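Local coordinates for protein pullulanase (Bacillus acidopullulyticus, PDB 2WAN) that hydrolyses alpha-1,6-glucosidic linkages in pullulan and at the branch points of starch polysaccharides, as a debranching glycoside hydrolase of the alpha-amylase type, at residues Q571-T576 against N590-E595; I757-L762 against P912-L917; N320-D325 against S370-N375; A438-F443 against G455-F460. One frame throughout, in Å; residues are numbered along the deposited sequence.

Interaction 1: residues Q571-T576 against N590-E595; sequences QYYYRT and NEFATE. With GOL (glycerol), chain C.
Arg575 is gripped by two carboxylates of the facing loop, Glu595 and Glu591. Glu595 OE1 takes both Arg575 NE, at 2.8 Å, and Arg575 NH2, at 3.1 Å, a side-on salt bridge made to a single oxygen, with guanidinium and carboxylate nearly coplanar at 16°. Glu591 meets the guanidinium elsewhere on its rim, and differently: its OE2 meets Arg575 NH1 at 2.8 Å on the anti side, and the two flat groups stand 79° apart. The carbonyl oxygen of Phe592 sits 3.3 Å above the centre of one guanidinium face. An alanine in place of Arg575 would probably leave the buried Glu591 without its positive mate, though its other bonds remain, and leave the Glu595 carboxylate with less to fix its rotation.

Behind this network the backbones form a single bridge at Tyr574 and Phe592. Arg575 N donates to Glu591 O, while Ala593 N, centre of an inverse gamma turn, donates to Tyr573 O at 2.8 Å. That same Tyr573 oxygen lies over one face of the Phe592 ring, toward its rim, and Tyr573 CD1 packs on Phe592 CZ at 3.9 Å. With CG anti to the backbone N (chi1 -165°), Phe592 runs beside the Tyr573 ring toward Ala599 of helix 597-614.

Farther out, Thr583 OG1, Gly659 N and Ser658 OG bind the Glu591 carboxylate, and Leu626 O takes a further bond from Arg575 NH2. A glycerol, probably from the crystallisation liquor, bridges Thr576 N and Glu595 OE2. The whole is a buried salt-bridge network pinning together two arms of the long loop between helices 564-568 and 597-614 of the alpha-amylase-type catalytic barrel.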
# COMPACT_ATOMS: atom_id res chain seq x y z
N GLN A 571 -18.10 -6.78 -9.96
CA GLN A 571 -17.48 -7.08 -8.65
C GLN A 571 -16.06 -7.63 -8.61
O GLN A 571 -15.40 -7.52 -7.58
CB GLN A 571 -18.36 -8.00 -7.79
CG GLN A 571 -19.69 -7.40 -7.38
CD GLN A 571 -20.43 -8.34 -6.44
OE1 GLN A 571 -19.88 -9.34 -5.98
NE2 GLN A 571 -21.69 -8.02 -6.16
N TYR A 572 -15.61 -8.25 -9.70
CA TYR A 572 -14.40 -9.05 -9.68
C TYR A 572 -13.12 -8.28 -9.37
O TYR A 572 -12.16 -8.86 -8.86
CB TYR A 572 -14.24 -9.82 -11.01
CG TYR A 572 -13.08 -10.80 -10.99
CD1 TYR A 572 -13.20 -12.04 -10.36
CD2 TYR A 572 -11.86 -10.49 -11.61
CE1 TYR A 572 -12.15 -12.92 -10.34
CE2 TYR A 572 -10.81 -11.37 -11.59
CZ TYR A 572 -10.96 -12.59 -10.95
OH TYR A 572 -9.93 -13.46 -10.93
N TYR A 573 -13.08 -6.99 -9.70
CA TYR A 573 -11.87 -6.19 -9.41
C TYR A 573 -11.77 -5.79 -7.93
O TYR A 573 -10.75 -5.21 -7.53
CB TYR A 573 -11.77 -4.96 -10.32
CG TYR A 573 -11.37 -5.27 -11.75
CD1 TYR A 573 -10.02 -5.40 -12.12
CD2 TYR A 573 -12.34 -5.44 -12.75
CE1 TYR A 573 -9.64 -5.68 -13.44
CE2 TYR A 573 -11.98 -5.73 -14.07
CZ TYR A 573 -10.63 -5.85 -14.41
OH TYR A 573 -10.27 -6.11 -15.72
N TYR A 574 -12.79 -6.11 -7.14
CA TYR A 574 -12.89 -5.68 -5.73
C TYR A 574 -13.00 -6.88 -4.79
O TYR A 574 -13.40 -7.96 -5.22
CB TYR A 574 -14.14 -4.83 -5.54
CG TYR A 574 -14.14 -3.60 -6.41
CD1 TYR A 574 -13.42 -2.47 -6.04
CD2 TYR A 574 -14.83 -3.57 -7.63
CE1 TYR A 574 -13.37 -1.33 -6.86
CE2 TYR A 574 -14.80 -2.43 -8.45
CZ TYR A 574 -14.08 -1.32 -8.05
OH TYR A 574 -14.04 -0.18 -8.84
N ARG A 575 -12.68 -6.68 -3.51
CA ARG A 575 -12.86 -7.74 -2.52
C ARG A 575 -14.28 -7.75 -1.96
O ARG A 575 -14.84 -6.71 -1.62
CB ARG A 575 -11.80 -7.66 -1.40
CG ARG A 575 -10.36 -7.80 -1.91
CD ARG A 575 -9.29 -7.79 -0.80
NE ARG A 575 -7.98 -8.00 -1.40
CZ ARG A 575 -6.94 -7.19 -1.30
NH1 ARG A 575 -7.00 -6.09 -0.55
NH2 ARG A 575 -5.80 -7.50 -1.93
N THR A 576 -14.88 -8.93 -1.91
CA THR A 576 -16.21 -9.07 -1.33
C THR A 576 -16.17 -10.20 -0.30
O THR A 576 -15.30 -11.07 -0.37
CB THR A 576 -17.28 -9.39 -2.40
OG1 THR A 576 -16.93 -10.60 -3.08
CG2 THR A 576 -17.41 -8.25 -3.42
N ASN A 590 -14.42 0.40 -0.50
CA ASN A 590 -14.04 -0.73 -1.33
C ASN A 590 -12.55 -0.97 -1.25
O ASN A 590 -11.80 -0.11 -0.77
CB ASN A 590 -14.48 -0.50 -2.79
CG ASN A 590 -13.72 0.63 -3.48
OD1 ASN A 590 -14.21 1.77 -3.58
ND2 ASN A 590 -12.54 0.32 -3.99
N GLU A 591 -12.11 -2.14 -1.71
CA GLU A 591 -10.69 -2.41 -1.90
C GLU A 591 -10.45 -3.29 -3.14
O GLU A 591 -11.24 -4.19 -3.46
CB GLU A 591 -10.05 -3.01 -0.63
CG GLU A 591 -10.65 -4.33 -0.21
CD GLU A 591 -10.09 -4.85 1.12
OE1 GLU A 591 -10.92 -5.14 2.02
OE2 GLU A 591 -8.86 -4.99 1.27
N PHE A 592 -9.35 -3.00 -3.83
CA PHE A 592 -9.00 -3.66 -5.08
C PHE A 592 -8.47 -5.06 -4.79
O PHE A 592 -7.61 -5.24 -3.92
CB PHE A 592 -7.95 -2.80 -5.79
CG PHE A 592 -7.72 -3.15 -7.25
CD1 PHE A 592 -6.66 -3.96 -7.61
CD2 PHE A 592 -8.55 -2.64 -8.23
CE1 PHE A 592 -6.42 -4.28 -8.95
CE2 PHE A 592 -8.31 -2.96 -9.59
CZ PHE A 592 -7.23 -3.76 -9.93
N ALA A 593 -8.98 -6.07 -5.51
CA ALA A 593 -8.65 -7.48 -5.25
C ALA A 593 -7.39 -7.96 -5.99
O ALA A 593 -7.48 -8.63 -7.02
CB ALA A 593 -9.87 -8.38 -5.60
N THR A 594 -6.21 -7.62 -5.48
CA THR A 594 -4.95 -8.01 -6.12
C THR A 594 -4.69 -9.52 -6.10
O THR A 594 -3.82 -10.00 -6.84
CB THR A 594 -3.73 -7.29 -5.47
OG1 THR A 594 -3.74 -7.55 -4.06
CG2 THR A 594 -3.83 -5.80 -5.68
N GLU A 595 -5.43 -10.27 -5.27
CA GLU A 595 -5.36 -11.74 -5.28
C GLU A 595 -6.06 -12.36 -6.51
O GLU A 595 -5.97 -13.57 -6.74
CB GLU A 595 -5.92 -12.35 -3.98
CG GLU A 595 -7.45 -12.29 -3.82
CD GLU A 595 -7.97 -11.01 -3.18
OE1 GLU A 595 -7.27 -9.97 -3.20
OE2 GLU A 595 -9.10 -11.04 -2.67
C1 GOL C . -12.58 -13.39 -2.03
O1 GOL C . -12.33 -14.79 -1.99
C2 GOL C . -12.12 -12.84 -3.38
O2 GOL C . -10.74 -13.09 -3.57
C3 GOL C . -12.37 -11.34 -3.43
O3 GOL C . -13.74 -11.03 -3.51
O HOH W 1 -14.23 -4.04 -1.69

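Interaction 2: residues I757-L762 against P912-L917; sequences IKMDEL and PAISTL. With GOL (glycerol), chain D.
Ile914 supplies most of the apolar contact with the helix. Its CG2 is 3.7 Å from Lys758 CB and 3.8 Å from Met759 CG, with Leu762 CD2 a looser neighbour. One turn farther along, Leu762 CD1 comes within 3.2 Å of Thr916 OG1, a close approach of a methyl to a hydroxyl oxygen.

The polar links are indirect. Water 2 accepts from Lys758 NZ at 2.9 Å and donates to Ala913 O, joining the tip of the extended lysine to the loop. A glycerol, probably from the crystallisation liquor, lies between the segments: its O2 donates to Ile914 O at 2.8 Å, and its O1 is 2.8 Å from Lys758 O. Glu761 flanks it, with OE1 3.1 Å from glycerol C3. An alanine at Glu761 would probably leave the glycerol carbons less closely enclosed on that side, while the contact of CB with glycerol C1 would remain. Within the loop, Ser915 OG donates to Pro912 O, closing the bend that leads into the strand.

Ile914 and Ser915 together face Asn873 in a G1 beta bulge where strand 915-920 begins beside strand 868-873. Helix 753-769 thus meets the start of a C-terminal beta-domain strand, while Ile757 and Glu761 reach Val813 of helix 811-826 and Leu762 touches Tyr872 of strand 868-873.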
# COMPACT_ATOMS: atom_id res chain seq x y z
N ILE A 757 11.25 26.24 17.27
CA ILE A 757 12.06 26.11 16.04
C ILE A 757 13.18 25.07 16.26
O ILE A 757 13.40 24.18 15.41
CB ILE A 757 12.67 27.47 15.60
CG1 ILE A 757 11.58 28.38 15.02
CG2 ILE A 757 13.79 27.23 14.58
CD1 ILE A 757 12.01 29.80 14.76
N LYS A 758 13.85 25.14 17.40
CA LYS A 758 14.89 24.15 17.71
C LYS A 758 14.37 22.72 17.75
O LYS A 758 15.03 21.81 17.24
CB LYS A 758 15.60 24.50 19.03
CG LYS A 758 16.40 25.79 18.97
CD LYS A 758 17.07 26.06 20.32
CE LYS A 758 17.93 27.30 20.27
NZ LYS A 758 18.48 27.58 21.63
N MET A 759 13.19 22.51 18.35
CA MET A 759 12.58 21.18 18.43
C MET A 759 12.23 20.62 17.04
O MET A 759 12.48 19.44 16.77
CB MET A 759 11.33 21.20 19.30
CG MET A 759 11.61 21.54 20.76
SD MET A 759 10.01 21.72 21.62
CE MET A 759 10.57 22.57 23.13
N ASP A 760 11.69 21.48 16.19
CA ASP A 760 11.33 21.13 14.81
C ASP A 760 12.61 20.70 14.06
O ASP A 760 12.66 19.63 13.44
CB ASP A 760 10.66 22.36 14.15
CG ASP A 760 10.10 22.05 12.75
OD1 ASP A 760 10.82 21.48 11.90
OD2 ASP A 760 8.92 22.41 12.51
N GLU A 761 13.64 21.54 14.14
CA GLU A 761 14.93 21.22 13.53
C GLU A 761 15.52 19.92 14.05
O GLU A 761 16.06 19.14 13.27
CB GLU A 761 15.91 22.37 13.73
CG GLU A 761 15.56 23.60 12.85
CD GLU A 761 16.37 24.84 13.15
OE1 GLU A 761 16.80 25.02 14.31
OE2 GLU A 761 16.56 25.66 12.21
N LEU A 762 15.45 19.70 15.36
CA LEU A 762 15.95 18.45 15.96
C LEU A 762 15.25 17.19 15.46
O LEU A 762 15.92 16.21 15.14
CB LEU A 762 15.89 18.52 17.50
CG LEU A 762 16.36 17.26 18.25
CD1 LEU A 762 17.78 16.84 17.89
CD2 LEU A 762 16.30 17.56 19.75
N PRO A 912 24.91 22.19 23.04
CA PRO A 912 23.85 23.13 23.48
C PRO A 912 22.45 22.51 23.60
O PRO A 912 22.15 21.47 22.98
CB PRO A 912 23.84 24.20 22.38
CG PRO A 912 25.16 24.13 21.73
CD PRO A 912 25.64 22.69 21.87
N ALA A 913 21.62 23.16 24.41
CA ALA A 913 20.22 22.76 24.61
C ALA A 913 19.48 22.62 23.27
O ALA A 913 19.73 23.39 22.33
CB ALA A 913 19.52 23.80 25.47
N ILE A 914 18.59 21.63 23.21
CA ILE A 914 17.74 21.33 22.03
C ILE A 914 18.52 21.46 20.71
O ILE A 914 18.22 22.32 19.88
CB ILE A 914 16.45 22.20 21.97
CG1 ILE A 914 15.93 22.48 23.39
CG2 ILE A 914 15.37 21.51 21.13
CD1 ILE A 914 14.61 23.23 23.40
N SER A 915 19.53 20.62 20.55
CA SER A 915 20.35 20.68 19.34
C SER A 915 21.01 19.36 19.02
O SER A 915 20.93 18.38 19.79
CB SER A 915 21.43 21.76 19.51
OG SER A 915 22.47 21.29 20.34
N THR A 916 21.66 19.34 17.86
CA THR A 916 22.42 18.18 17.41
C THR A 916 23.88 18.57 17.26
O THR A 916 24.20 19.60 16.66
CB THR A 916 21.86 17.64 16.05
OG1 THR A 916 20.50 17.25 16.23
CG2 THR A 916 22.69 16.42 15.56
N LEU A 917 24.75 17.76 17.86
CA LEU A 917 26.21 17.95 17.75
C LEU A 917 26.71 17.00 16.68
O LEU A 917 26.30 15.84 16.65
CB LEU A 917 26.89 17.59 19.09
CG LEU A 917 28.43 17.56 19.09
CD1 LEU A 917 28.99 18.98 19.23
CD2 LEU A 917 28.96 16.63 20.20
C1 GOL D . 18.30 22.87 16.16
O1 GOL D . 17.84 21.87 17.06
C2 GOL D . 19.45 23.75 16.65
O2 GOL D . 19.37 24.01 18.03
C3 GOL D . 19.48 25.06 15.87
O3 GOL D . 19.51 26.20 16.71
O HOH W 2 20.74 25.81 21.90

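Interaction 3: residues N320-D325 against S370-N375; sequences NVYSKD and SGNLEN
Tyr322 OH donates to Asn372 OD1 at 2.7 Å, and the same oxygen accepts from Glu374 N at 3.1 Å, which makes an Asx turn of Asn372. The two donors reach OD1 from opposite faces of the amide plane; the hydroxyl stands 41° out of that plane, so the side-chain carbonyl is held between strand end and turn. The turn belongs to the all-beta carbohydrate-binding module 48, where it follows strand 364-370, and its partner is the loop leading from strand 319-322 into strand 326-332.

A second direct bond, from Gly371 N to Asp325 O at 2.8 Å, ties the backbones together beyond the sheet pairing. Between the two bonds water 3 donates to Ser323 O and to Gly371 O and accepts from Leu373 N, linking three backbone groups of the two loops. Gly371, at phi 110°, has backbone angles that would jam a CB against the preceding carbonyl oxygen.

Packing is lighter and lies toward the surface. Tyr322, with CG anti to the backbone N (chi1 170°), has Asn372 OD1 at its ring edge, 3.3 Å from CE1, while Glu374 N approaches CE1 obliquely at 3.5 Å; the ring also touches Ile408 and Asp410. Lys324 CG passes the Asn372 amide, 3.7 Å from ND2, and that ND2 donates to water 4 at 3.1 Å.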
# COMPACT_ATOMS: atom_id res chain seq x y z
N ASN A 320 -5.99 0.13 -26.17
CA ASN A 320 -5.89 0.41 -27.61
C ASN A 320 -4.43 0.52 -28.03
O ASN A 320 -3.58 1.01 -27.27
CB ASN A 320 -6.70 1.65 -28.03
CG ASN A 320 -6.14 2.95 -27.44
OD1 ASN A 320 -6.53 3.38 -26.34
ND2 ASN A 320 -5.22 3.57 -28.17
N VAL A 321 -4.12 0.02 -29.21
CA VAL A 321 -2.76 0.08 -29.74
C VAL A 321 -2.87 0.81 -31.07
O VAL A 321 -3.40 0.26 -32.04
CB VAL A 321 -2.14 -1.32 -29.94
CG1 VAL A 321 -0.73 -1.19 -30.58
CG2 VAL A 321 -2.07 -2.07 -28.60
N TYR A 322 -2.41 2.05 -31.07
CA TYR A 322 -2.56 2.96 -32.21
C TYR A 322 -1.43 2.86 -33.25
O TYR A 322 -0.24 2.84 -32.89
CB TYR A 322 -2.65 4.43 -31.73
CG TYR A 322 -2.56 5.41 -32.88
CD1 TYR A 322 -3.67 5.69 -33.68
CD2 TYR A 322 -1.34 6.01 -33.21
CE1 TYR A 322 -3.57 6.56 -34.77
CE2 TYR A 322 -1.23 6.88 -34.29
CZ TYR A 322 -2.35 7.15 -35.06
OH TYR A 322 -2.23 8.01 -36.13
N SER A 323 -1.82 2.84 -34.52
CA SER A 323 -0.90 3.09 -35.62
C SER A 323 -1.57 3.96 -36.67
O SER A 323 -2.79 4.11 -36.69
CB SER A 323 -0.40 1.77 -36.25
OG SER A 323 -1.40 1.17 -37.06
N LYS A 324 -0.78 4.53 -37.58
CA LYS A 324 -1.35 5.35 -38.62
C LYS A 324 -2.40 4.59 -39.45
O LYS A 324 -3.44 5.15 -39.80
CB LYS A 324 -0.25 5.94 -39.51
CG LYS A 324 -0.49 7.38 -39.94
CD LYS A 324 0.68 7.91 -40.77
CE LYS A 324 0.78 7.22 -42.13
NZ LYS A 324 -0.43 7.45 -42.98
N ASP A 325 -2.13 3.30 -39.72
CA ASP A 325 -2.99 2.47 -40.59
C ASP A 325 -4.20 1.80 -39.94
O ASP A 325 -5.17 1.49 -40.63
CB ASP A 325 -2.15 1.37 -41.27
CG ASP A 325 -1.13 1.93 -42.26
OD1 ASP A 325 -1.37 3.00 -42.84
OD2 ASP A 325 -0.08 1.28 -42.45
N SER A 370 -9.57 -0.50 -39.16
CA SER A 370 -8.71 0.10 -40.17
C SER A 370 -8.91 1.61 -40.25
O SER A 370 -10.01 2.13 -40.01
CB SER A 370 -8.95 -0.54 -41.54
OG SER A 370 -10.30 -0.40 -41.92
N GLY A 371 -7.84 2.31 -40.57
CA GLY A 371 -7.90 3.76 -40.66
C GLY A 371 -7.14 4.45 -39.55
O GLY A 371 -6.62 3.80 -38.64
N ASN A 372 -7.06 5.77 -39.64
CA ASN A 372 -6.30 6.57 -38.69
C ASN A 372 -7.26 7.12 -37.65
O ASN A 372 -8.03 8.04 -37.93
CB ASN A 372 -5.57 7.72 -39.41
CG ASN A 372 -4.58 8.46 -38.51
OD1 ASN A 372 -4.66 8.40 -37.28
ND2 ASN A 372 -3.63 9.15 -39.13
N LEU A 373 -7.21 6.55 -36.44
CA LEU A 373 -8.14 6.92 -35.38
C LEU A 373 -7.53 7.93 -34.40
O LEU A 373 -8.04 8.12 -33.29
CB LEU A 373 -8.65 5.68 -34.63
CG LEU A 373 -9.76 4.83 -35.27
CD1 LEU A 373 -9.25 4.11 -36.51
CD2 LEU A 373 -10.32 3.83 -34.29
N GLU A 374 -6.46 8.61 -34.80
CA GLU A 374 -5.87 9.62 -33.91
C GLU A 374 -6.90 10.69 -33.51
O GLU A 374 -7.59 11.25 -34.36
CB GLU A 374 -4.61 10.28 -34.52
CG GLU A 374 -3.93 11.28 -33.57
CD GLU A 374 -2.62 11.82 -34.10
OE1 GLU A 374 -2.34 11.65 -35.30
OE2 GLU A 374 -1.87 12.43 -33.31
N ASN A 375 -6.97 10.94 -32.20
CA ASN A 375 -7.87 11.95 -31.61
C ASN A 375 -9.34 11.58 -31.62
O ASN A 375 -10.18 12.42 -31.31
CB ASN A 375 -7.66 13.34 -32.23
CG ASN A 375 -6.23 13.83 -32.08
OD1 ASN A 375 -5.55 13.50 -31.11
ND2 ASN A 375 -5.77 14.59 -33.06
O HOH W 3 -5.60 4.14 -36.28
O HOH W 4 -3.36 9.10 -42.21

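Interaction 4: residues A438-F443 against G455-F460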
# COMPACT_ATOMS: atom_id res chain seq x y z
N ALA A 438 5.29 16.56 -2.18
CA ALA A 438 4.65 17.80 -2.64
C ALA A 438 3.40 17.52 -3.47
O ALA A 438 3.38 16.60 -4.27
CB ALA A 438 5.65 18.64 -3.48
N HIS A 439 2.36 18.33 -3.25
CA HIS A 439 1.15 18.34 -4.08
C HIS A 439 1.31 19.35 -5.21
O HIS A 439 1.80 20.46 -4.97
CB HIS A 439 -0.01 18.72 -3.15
CG HIS A 439 -1.37 18.65 -3.76
ND1 HIS A 439 -1.89 19.66 -4.57
CD2 HIS A 439 -2.36 17.74 -3.62
CE1 HIS A 439 -3.12 19.34 -4.92
NE2 HIS A 439 -3.43 18.19 -4.36
N VAL A 440 0.94 18.98 -6.44
CA VAL A 440 1.16 19.88 -7.60
C VAL A 440 0.49 21.25 -7.43
O VAL A 440 1.07 22.28 -7.82
CB VAL A 440 0.72 19.21 -8.92
CG1 VAL A 440 0.86 20.17 -10.11
CG2 VAL A 440 1.57 17.93 -9.19
N ARG A 441 -0.73 21.28 -6.89
CA ARG A 441 -1.39 22.57 -6.70
C ARG A 441 -0.69 23.36 -5.56
O ARG A 441 -0.31 24.52 -5.75
CB ARG A 441 -2.87 22.41 -6.40
CG ARG A 441 -3.60 23.75 -6.33
CD ARG A 441 -5.11 23.59 -6.17
NE ARG A 441 -5.76 24.90 -6.02
CZ ARG A 441 -6.15 25.69 -7.03
NH1 ARG A 441 -5.98 25.32 -8.31
NH2 ARG A 441 -6.73 26.86 -6.76
N ASP A 442 -0.48 22.71 -4.42
CA ASP A 442 0.11 23.43 -3.26
C ASP A 442 1.42 24.12 -3.61
O ASP A 442 1.71 25.23 -3.14
CB ASP A 442 0.46 22.49 -2.10
CG ASP A 442 -0.71 21.77 -1.50
OD1 ASP A 442 -1.87 22.01 -1.89
OD2 ASP A 442 -0.46 20.94 -0.61
N PHE A 443 2.23 23.44 -4.42
CA PHE A 443 3.60 23.88 -4.69
C PHE A 443 3.69 25.32 -5.20
O PHE A 443 4.61 26.06 -4.82
CB PHE A 443 4.25 22.93 -5.71
CG PHE A 443 5.73 23.12 -5.87
CD1 PHE A 443 6.58 22.91 -4.79
CD2 PHE A 443 6.26 23.53 -7.11
CE1 PHE A 443 7.97 23.07 -4.94
CE2 PHE A 443 7.65 23.70 -7.26
CZ PHE A 443 8.49 23.49 -6.17
N GLY A 455 -0.43 26.39 -9.75
CA GLY A 455 -1.19 25.17 -9.47
C GLY A 455 -1.06 24.08 -10.52
O GLY A 455 -1.81 23.09 -10.47
N LYS A 456 -0.09 24.21 -11.43
CA LYS A 456 0.01 23.35 -12.62
C LYS A 456 1.33 22.58 -12.71
O LYS A 456 2.34 23.00 -12.14
CB LYS A 456 -0.13 24.20 -13.89
CG LYS A 456 -1.42 25.05 -13.92
CD LYS A 456 -2.67 24.17 -14.14
CE LYS A 456 -3.92 25.05 -14.34
NZ LYS A 456 -5.13 24.21 -14.49
N TYR A 457 1.32 21.46 -13.44
CA TYR A 457 2.56 20.72 -13.71
C TYR A 457 3.66 21.67 -14.19
O TYR A 457 4.82 21.52 -13.80
CB TYR A 457 2.39 19.63 -14.78
CG TYR A 457 1.34 18.57 -14.49
CD1 TYR A 457 1.41 17.77 -13.34
CD2 TYR A 457 0.29 18.35 -15.39
CE1 TYR A 457 0.47 16.77 -13.11
CE2 TYR A 457 -0.67 17.35 -15.16
CZ TYR A 457 -0.57 16.57 -14.01
OH TYR A 457 -1.53 15.60 -13.78
N LEU A 458 3.31 22.59 -15.09
CA LEU A 458 4.32 23.42 -15.75
C LEU A 458 5.06 24.36 -14.80
O LEU A 458 6.14 24.85 -15.14
CB LEU A 458 3.75 24.22 -16.95
CG LEU A 458 3.39 23.37 -18.17
CD1 LEU A 458 3.01 24.31 -19.32
CD2 LEU A 458 4.53 22.45 -18.61
N ALA A 459 4.49 24.64 -13.62
CA ALA A 459 5.20 25.44 -12.63
C ALA A 459 6.58 24.84 -12.31
O ALA A 459 7.52 25.58 -12.04
CB ALA A 459 4.37 25.62 -11.35
N PHE A 460 6.69 23.51 -12.37
CA PHE A 460 7.95 22.80 -12.11
C PHE A 460 9.00 22.94 -13.21
O PHE A 460 10.12 22.42 -13.09
CB PHE A 460 7.68 21.30 -11.89
CG PHE A 460 7.10 20.96 -10.54
CD1 PHE A 460 5.74 21.16 -10.27
CD2 PHE A 460 7.90 20.39 -9.55
CE1 PHE A 460 5.20 20.83 -9.02
CE2 PHE A 460 7.37 20.07 -8.29
CZ PHE A 460 6.02 20.26 -8.03
O HOH W 5 2.86 23.42 -9.36
O HOH W 6 -4.51 23.09 -9.73
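Phe443 and Phe460 form an offset stack, their planes 18° apart and their centroids separated by 4.3 Å. The overlap is toward the rims: Phe460 CZ sits over one face of Phe443, 3.4 Å from Phe443 CD2, and CD2 in turn lies over a face of Phe460. Phe443 has CG anti to the backbone N (chi1 -169°), which carries its ring from the short helix toward the 3-10 turn. The edge of the Phe460 ring is directed at Val440 CA.

Val440 fills the next place along. Its CG1 rests on the backbone where Lys456 joins Tyr457, 3.6 Å from Tyr457 N, and is 4.1 Å from Tyr457 CD1, an oblique approach to that ring. Beside it the chains come together at Arg441 and Gly455, whose CA atoms are 3.8 Å apart; Gly455 has phi 81°, a backbone angle glycine adopts most readily, and a CB here would lie 3.5 Å from Arg441 NH1.

Waters join the polar atoms in between. Water 5 donates to Val440 O and to Lys456 O, and water 6 accepts from Arg441 NH1 and donates to Gly455 O. The Arg441 guanidinium also forms salt bridges with Asp797 and Asp503. His439 is the N-cap, its ND1 accepting weakly from Arg441 N and Asp442 N.

The contact follows barrel strand 435-438, which pairs with strand 485-488, and Tyr457 and Phe460 pack on Leu534 and Leu537 of helix 529-543.

Overall arrangement
The four contacts are separate, none touching another, and they follow one another along the chain in the order 3, 4, 1, 2. Interaction 3 lies in the carbohydrate-binding module 48, its centre about 33 Å from those of interactions 1 and 4. Both of these belong to the catalytic barrel: interaction 4 follows its first strand, and interaction 1 lies in a long loop after the third; their nearest atoms are about 20 Å apart. Interaction 2 joins a helix to the C-terminal beta domain, its centre about 31 Å from that of interaction 4. Glycerol molecules, probably from the crystallisation liquor, are bound at interactions 1 and 2, and another lies about 5 Å from the Arg441 side chain in interaction 4.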